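Local coordinates for protein diacylglycerol O-acyltransferase (Marinobacter hydrocarbonoclasticus, PDB 6CHJ) that probably transfers acyl groups from acyl-CoA to diacylglycerol, giving triacylglycerol, and is a wax ester synthase/diacylglycerol acyltransferase, at residues Glu286-Ala291 / Leu312-Thr317. Residues are numbered along the deposited sequence; the frame is centred on the assembly and turned at random.
Sequences EKPLVA and LASLHT
Four hydrogen bonds join Glu286-Ala291 to Leu312-Thr317, three of them between backbone atoms and the fourth ending on a hydroxyl. Ala291 and Ala313 form an antiparallel hydrogen-bonded pair: Ala291 N lies 2.8 Å from Ala313 O in a nearly straight bond (170° at the hydrogen), whereas the return bond from Ala313 N to Ala291 O is longer at 3.1 Å and more bent. Val290 and Ser314 follow as the non-hydrogen-bonded pair. One step further, Leu315 N donates to Leu289 O at 2.7 Å, in the carbonyl plane, so one further bond of the antiparallel type lies just beyond the paired strands 290-294 and 310-314. Beyond it segment 312-317 turns at His316, whose backbone is left-handed, and its N-H makes a weak bond back to Ser314 OG. A side chain then takes over: Thr317 OG1, set between its own backbone N and carbonyl carbon (chi1 52°), accepts the N-H of Leu289, with N to OG1 2.8 Å. Both backbone polar atoms of Leu289 are thus satisfied across the contact. Apolar contacts flank these bonds. Pro288 CB rests 3.6 Å from His316 CA, and Ala291 CB meets the isobutyl end of Leu315, 3.7 Å from CD1. Outside the pair, Val290 N bonds to Asn375 OD1, and Arg275 NH1 donates to Thr317 O. In the six-stranded mixed sheet of this CoA-dependent acyltransferase-like enzyme, strand 290-294 lies between the outermost strand 310-314, antiparallel to it and within the WS/DGAT C-terminal domain, and the parallel strand 376-380; Leu315 packs on helix 262-280 and on Ile378, while Ala313 and His316 touch helix 322-338.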
loop_
_atom_site.group_PDB
_atom_site.type_symbol
_atom_site.label_atom_id
_atom_site.label_comp_id
_atom_site.label_asym_id
_atom_site.label_seq_id
_atom_site.Cartn_x
_atom_site.Cartn_y
_atom_site.Cartn_z
ATOM N N GLU B 286 -26.945 4.305 24.563
ATOM C CA GLU B 286 -27.526 4.431 25.898
ATOM C C GLU B 286 -26.843 3.488 26.888
ATOM O O GLU B 286 -26.439 3.905 27.976
ATOM C CB GLU B 286 -29.031 4.159 25.841
ATOM C CG GLU B 286 -29.656 3.834 27.188
ATOM C CD GLU B 286 -31.136 4.187 27.253
ATOM O OE1 GLU B 286 -31.462 5.371 27.523
ATOM O OE2 GLU B 286 -31.970 3.276 27.027
ATOM N N LYS B 287 -26.699 2.217 26.526
ATOM C CA LYS B 287 -25.888 1.320 27.332
ATOM C C LYS B 287 -24.407 1.694 27.213
ATOM O O LYS B 287 -23.950 2.160 26.161
ATOM C CB LYS B 287 -26.098 -0.126 26.896
ATOM C CG LYS B 287 -27.376 -0.762 27.469
ATOM C CD LYS B 287 -27.700 -2.104 26.809
ATOM C CE LYS B 287 -27.366 -3.282 27.721
ATOM N NZ LYS B 287 -27.660 -4.603 27.057
ATOM N N PRO B 288 -23.637 1.503 28.277
ATOM C CA PRO B 288 -22.214 1.841 28.224
ATOM C C PRO B 288 -21.457 0.942 27.251
ATOM O O PRO B 288 -21.876 -0.173 26.924
ATOM C CB PRO B 288 -21.743 1.623 29.664
ATOM C CG PRO B 288 -22.683 0.615 30.219
ATOM C CD PRO B 288 -24.017 0.892 29.562
ATOM N N LEU B 289 -20.315 1.451 26.783
ATOM C CA LEU B 289 -19.443 0.642 25.947
ATOM C C LEU B 289 -18.715 -0.403 26.788
ATOM O O LEU B 289 -18.447 -0.193 27.981
ATOM C CB LEU B 289 -18.429 1.520 25.224
ATOM C CG LEU B 289 -18.762 1.921 23.798
ATOM C CD1 LEU B 289 -20.001 2.773 23.762
ATOM C CD2 LEU B 289 -17.575 2.683 23.215
ATOM N N VAL B 290 -18.370 -1.527 26.146
ATOM C CA VAL B 290 -17.598 -2.591 26.779
ATOM C C VAL B 290 -16.293 -2.769 26.019
ATOM O O VAL B 290 -16.285 -2.745 24.781
ATOM C CB VAL B 290 -18.394 -3.909 26.819
ATOM C CG1 VAL B 290 -17.517 -5.069 27.299
ATOM C CG2 VAL B 290 -19.630 -3.737 27.682
ATOM N N ALA B 291 -15.196 -2.967 26.762
ATOM C CA ALA B 291 -13.857 -3.077 26.199
ATOM C C ALA B 291 -13.257 -4.457 26.443
ATOM O O ALA B 291 -13.318 -4.986 27.555
ATOM C CB ALA B 291 -12.925 -2.030 26.808
ATOM N N LEU B 312 -13.635 -8.489 30.213
ATOM C CA LEU B 312 -14.674 -7.779 29.471
ATOM C C LEU B 312 -15.146 -6.670 30.410
ATOM O O LEU B 312 -16.127 -6.821 31.143
ATOM C CB LEU B 312 -15.802 -8.715 29.051
ATOM C CG LEU B 312 -15.544 -9.709 27.900
ATOM C CD1 LEU B 312 -16.715 -10.698 27.760
ATOM C CD2 LEU B 312 -15.267 -9.005 26.557
ATOM N N ALA B 313 -14.416 -5.554 30.394
ATOM C CA ALA B 313 -14.603 -4.456 31.328
ATOM C C ALA B 313 -15.528 -3.407 30.728
ATOM O O ALA B 313 -15.309 -2.938 29.605
ATOM C CB ALA B 313 -13.263 -3.817 31.700
ATOM N N SER B 314 -16.570 -3.060 31.476
ATOM C CA SER B 314 -17.432 -1.955 31.100
ATOM C C SER B 314 -16.647 -0.658 31.165
ATOM O O SER B 314 -15.913 -0.412 32.126
ATOM C CB SER B 314 -18.640 -1.868 32.034
ATOM O OG SER B 314 -19.166 -0.545 32.070
ATOM N N LEU B 315 -16.811 0.177 30.135
ATOM C CA LEU B 315 -16.176 1.487 30.150
ATOM C C LEU B 315 -17.043 2.562 30.799
ATOM O O LEU B 315 -16.526 3.649 31.098
ATOM C CB LEU B 315 -15.791 1.892 28.721
ATOM C CG LEU B 315 -14.639 1.026 28.179
ATOM C CD1 LEU B 315 -14.202 1.458 26.806
ATOM C CD2 LEU B 315 -13.469 1.023 29.129
ATOM N N HIS B 316 -18.335 2.281 31.033
ATOM C CA HIS B 316 -19.244 3.200 31.738
ATOM C C HIS B 316 -19.341 4.542 31.025
ATOM O O HIS B 316 -19.275 5.597 31.653
ATOM C CB HIS B 316 -18.814 3.423 33.193
ATOM C CG HIS B 316 -18.939 2.206 34.044
ATOM N ND1 HIS B 316 -17.843 1.520 34.516
ATOM C CD2 HIS B 316 -20.029 1.544 34.502
ATOM C CE1 HIS B 316 -18.253 0.483 35.227
ATOM N NE2 HIS B 316 -19.574 0.477 35.231
ATOM N N THR B 317 -19.493 4.498 29.709
ATOM C CA THR B 317 -19.632 5.708 28.916
ATOM C C THR B 317 -20.990 6.364 29.078
ATOM O O THR B 317 -21.232 7.402 28.463
ATOM C CB THR B 317 -19.359 5.380 27.448
ATOM O OG1 THR B 317 -20.178 4.266 27.049
ATOM C CG2 THR B 317 -17.904 5.018 27.307
#